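Local coordinates for protein erythrocyte binding antigen 140 (Plasmodium falciparum, PDB 4GF2) that probably binds sialic acid-bearing glycophorin C on the erythrocyte surface through tandem Duffy binding-like domains during parasite invasion, at residues R193-I198 / S220-F225. The protein carries 3 engineered substitutions. Sequence-based numbering, arbitrary orientation.
Sequences RLFLNI and SSYTSF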
ATOM      1  N   ARG A 193      -1.535  17.681  14.406  1.00 48.90           N
ATOM      2  CA  ARG A 193      -1.056  16.694  15.366  1.00 49.03           C
ATOM      3  C   ARG A 193      -0.510  15.458  14.659  1.00 48.82           C
ATOM      4  O   ARG A 193       0.596  15.007  14.950  1.00 49.92           O
ATOM      5  CB  ARG A 193      -2.176  16.296  16.326  1.00 48.72           C
ATOM      6  CG  ARG A 193      -1.712  15.456  17.499  1.00 51.73           C
ATOM      7  CD  ARG A 193      -2.893  14.935  18.302  1.00 53.38           C
ATOM      8  NE  ARG A 193      -3.638  13.903  17.583  1.00 54.98           N
ATOM      9  CZ  ARG A 193      -3.271  12.627  17.505  1.00 58.29           C
ATOM     10  NH1 ARG A 193      -2.159  12.211  18.096  1.00 59.58           N
ATOM     11  NH2 ARG A 193      -4.012  11.762  16.831  1.00 58.57           N
ATOM     12  N   LEU A 194      -1.279  14.913  13.724  1.00 47.79           N
ATOM     13  CA  LEU A 194      -0.855  13.711  13.022  1.00 47.87           C
ATOM     14  C   LEU A 194       0.418  13.962  12.213  1.00 51.63           C
ATOM     15  O   LEU A 194       1.248  13.068  12.066  1.00 55.41           O
ATOM     16  CB  LEU A 194      -1.967  13.189  12.115  1.00 44.28           C
ATOM     17  CG  LEU A 194      -3.162  12.545  12.823  1.00 42.24           C
ATOM     18  CD1 LEU A 194      -4.256  12.224  11.819  1.00 40.76           C
ATOM     19  CD2 LEU A 194      -2.749  11.289  13.575  1.00 43.36           C
ATOM     20  N   PHE A 195       0.580  15.178  11.703  1.00 51.15           N
ATOM     21  CA  PHE A 195       1.751  15.482  10.892  1.00 51.05           C
ATOM     22  C   PHE A 195       2.989  15.715  11.755  1.00 52.63           C
ATOM     23  O   PHE A 195       4.107  15.394  11.343  1.00 56.88           O
ATOM     24  CB  PHE A 195       1.504  16.689   9.989  1.00 52.58           C
ATOM     25  CG  PHE A 195       2.418  16.738   8.803  1.00 56.65           C
ATOM     26  CD1 PHE A 195       2.152  15.972   7.678  1.00 57.56           C
ATOM     27  CD2 PHE A 195       3.551  17.532   8.815  1.00 60.15           C
ATOM     28  CE1 PHE A 195       2.996  16.006   6.582  1.00 59.51           C
ATOM     29  CE2 PHE A 195       4.400  17.571   7.721  1.00 62.18           C
ATOM     30  CZ  PHE A 195       4.122  16.807   6.604  1.00 61.55           C
ATOM     31  N   LEU A 196       2.796  16.269  12.947  1.00 51.03           N
ATOM     32  CA  LEU A 196       3.909  16.463  13.869  1.00 52.72           C
ATOM     33  C   LEU A 196       4.473  15.113  14.283  1.00 51.34           C
ATOM     34  O   LEU A 196       5.686  14.953  14.413  1.00 52.07           O
ATOM     35  CB  LEU A 196       3.477  17.259  15.104  1.00 56.90           C
ATOM     36  CG  LEU A 196       3.195  18.748  14.883  1.00 61.07           C
ATOM     37  CD1 LEU A 196       2.814  19.417  16.191  1.00 63.17           C
ATOM     38  CD2 LEU A 196       4.392  19.454  14.258  1.00 64.99           C
ATOM     39  N   ASN A 197       3.595  14.137  14.490  1.00 51.25           N
ATOM     40  CA  ASN A 197       4.046  12.777  14.749  1.00 54.78           C
ATOM     41  C   ASN A 197       4.919  12.276  13.602  1.00 54.92           C
ATOM     42  O   ASN A 197       5.945  11.635  13.826  1.00 56.26           O
ATOM     43  CB  ASN A 197       2.858  11.841  14.956  1.00 58.56           C
ATOM     44  CG  ASN A 197       2.190  12.041  16.299  1.00 65.69           C
ATOM     45  OD1 ASN A 197       2.838  12.413  17.276  1.00 71.78           O
ATOM     46  ND2 ASN A 197       0.886  11.794  16.356  1.00 64.92           N
ATOM     47  N   ILE A 198       4.517  12.580  12.373  1.00 53.08           N
ATOM     48  CA  ILE A 198       5.295  12.183  11.203  1.00 51.13           C
ATOM     49  C   ILE A 198       6.696  12.785  11.250  1.00 52.13           C
ATOM     50  O   ILE A 198       7.674  12.094  10.986  1.00 50.91           O
ATOM     51  CB  ILE A 198       4.608  12.603   9.890  1.00 48.72           C
ATOM     52  CG1 ILE A 198       3.393  11.715   9.624  1.00 48.69           C
ATOM     53  CG2 ILE A 198       5.580  12.512   8.731  1.00 47.16           C
ATOM     54  CD1 ILE A 198       2.568  12.150   8.432  1.00 48.48           C
ATOM     55  N   SER A 220       0.962   6.280   7.803  1.00 46.91           N
ATOM     56  CA  SER A 220      -0.230   5.518   7.463  1.00 49.46           C
ATOM     57  C   SER A 220      -1.457   6.083   8.164  1.00 48.23           C
ATOM     58  O   SER A 220      -2.527   6.195   7.567  1.00 47.65           O
ATOM     59  CB  SER A 220      -0.039   4.052   7.848  1.00 55.64           C
ATOM     60  OG  SER A 220      -1.249   3.333   7.705  1.00 60.94           O
ATOM     61  N   SER A 221      -1.299   6.434   9.435  1.00 48.36           N
ATOM     62  CA  SER A 221      -2.392   7.020  10.201  1.00 49.79           C
ATOM     63  C   SER A 221      -2.840   8.316   9.543  1.00 49.94           C
ATOM     64  O   SER A 221      -4.034   8.572   9.407  1.00 51.98           O
ATOM     65  CB  SER A 221      -1.956   7.288  11.644  1.00 51.01           C
ATOM     66  OG  SER A 221      -1.684   6.078  12.329  1.00 52.19           O
ATOM     67  N   TYR A 222      -1.873   9.129   9.131  1.00 47.32           N
ATOM     68  CA  TYR A 222      -2.164  10.410   8.501  1.00 45.56           C
ATOM     69  C   TYR A 222      -2.933  10.217   7.197  1.00 46.87           C
ATOM     70  O   TYR A 222      -3.889  10.939   6.915  1.00 49.79           O
ATOM     71  CB  TYR A 222      -0.869  11.177   8.237  1.00 44.31           C
ATOM     72  CG  TYR A 222      -1.079  12.543   7.628  1.00 44.40           C
ATOM     73  CD1 TYR A 222      -1.297  13.657   8.429  1.00 44.85           C
ATOM     74  CD2 TYR A 222      -1.059  12.721   6.252  1.00 45.51           C
ATOM     75  CE1 TYR A 222      -1.490  14.908   7.875  1.00 46.59           C
ATOM     76  CE2 TYR A 222      -1.249  13.967   5.690  1.00 47.18           C
ATOM     77  CZ  TYR A 222      -1.463  15.056   6.506  1.00 48.51           C
ATOM     78  OH  TYR A 222      -1.655  16.296   5.946  1.00 51.08           O
ATOM     79  N   THR A 223      -2.520   9.235   6.407  1.00 44.45           N
ATOM     80  CA  THR A 223      -3.185   8.952   5.144  1.00 44.15           C
ATOM     81  C   THR A 223      -4.653   8.609   5.346  1.00 46.63           C
ATOM     82  O   THR A 223      -5.522   9.215   4.726  1.00 48.81           O
ATOM     83  CB  THR A 223      -2.503   7.792   4.410  1.00 43.15           C
ATOM     84  OG1 THR A 223      -1.220   8.217   3.943  1.00 43.94           O
ATOM     85  CG2 THR A 223      -3.334   7.333   3.217  1.00 43.41           C
ATOM     86  N   SER A 224      -4.932   7.637   6.207  1.00 46.56           N
ATOM     87  CA  SER A 224      -6.307   7.193   6.404  1.00 48.68           C
ATOM     88  C   SER A 224      -7.170   8.336   6.923  1.00 45.69           C
ATOM     89  O   SER A 224      -8.336   8.457   6.554  1.00 47.58           O
ATOM     90  CB  SER A 224      -6.370   5.994   7.352  1.00 53.99           C
ATOM     91  OG  SER A 224      -5.821   6.299   8.618  1.00 56.04           O
ATOM     92  N   PHE A 225      -6.589   9.184   7.764  1.00 42.73           N
ATOM     93  CA  PHE A 225      -7.315  10.311   8.332  1.00 43.82           C
ATOM     94  C   PHE A 225      -7.731  11.300   7.248  1.00 48.33           C
ATOM     95  O   PHE A 225      -8.799  11.907   7.328  1.00 51.95           O
ATOM     96  CB  PHE A 225      -6.462  11.024   9.379  1.00 43.13           C
ATOM     97  CG  PHE A 225      -6.913  12.421   9.667  1.00 45.77           C
ATOM     98  CD1 PHE A 225      -7.982  12.655  10.509  1.00 47.40           C
ATOM     99  CD2 PHE A 225      -6.273  13.501   9.086  1.00 48.44           C
ATOM    100  CE1 PHE A 225      -8.402  13.943  10.771  1.00 49.27           C
ATOM    101  CE2 PHE A 225      -6.689  14.789   9.344  1.00 50.34           C
ATOM    102  CZ  PHE A 225      -7.755  15.011  10.190  1.00 50.54           C
TER
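With CG anti to the backbone N (chi1 -178°), Tyr222 sends its ring across to the helix of Leu194 and Phe195, while Phe195, anti to its own N as well, swings its ring round to meet it. The edge of Phe195 is turned to one face of Tyr222 in an edge-to-face stack, the planes inclined at 66°. The touch is displaced toward the rim of the tyrosine: Phe195 CD1 lies 3.8 Å from Tyr222 CE1. Leu194 approaches the same ring from its rim, with CB in the ring plane beside Tyr222 CD1. From there its CG stands beside the backbone N and its outer torsion is extended, which drives Leu194 CD1 onto the root of the next aromatic side chain, 3.4 Å from Phe225 CG and almost as near Phe225 CB. Ile198 reaches Tyr222 at about a right angle, and its CD1 comes within 3.6 Å of Tyr222 CB. The segments belong to helices 175-202 and 213-242, which form a helical hairpin of the first of the two Duffy binding-like domains, and they run nearly antiparallel at 155°. Their axes approach to 9.4 Å; Leu194 and Tyr222 are the nearest pair along the backbones, and both are buried in the folded chain. The phenol itself is not left to this apolar layer, since Tyr222 OH is hydrogen-bonded to Lys191 NZ one turn before Phe195. Helix 273-279 adds Leu278 and Cys279 against Ile198, and Phe187 meets Phe225 with nearly parallel ring planes. Within 220-225, Ser221 O accepts both the helical Phe225 N and, from above the carbonyl plane, Ser224 OG at 3.0 Å.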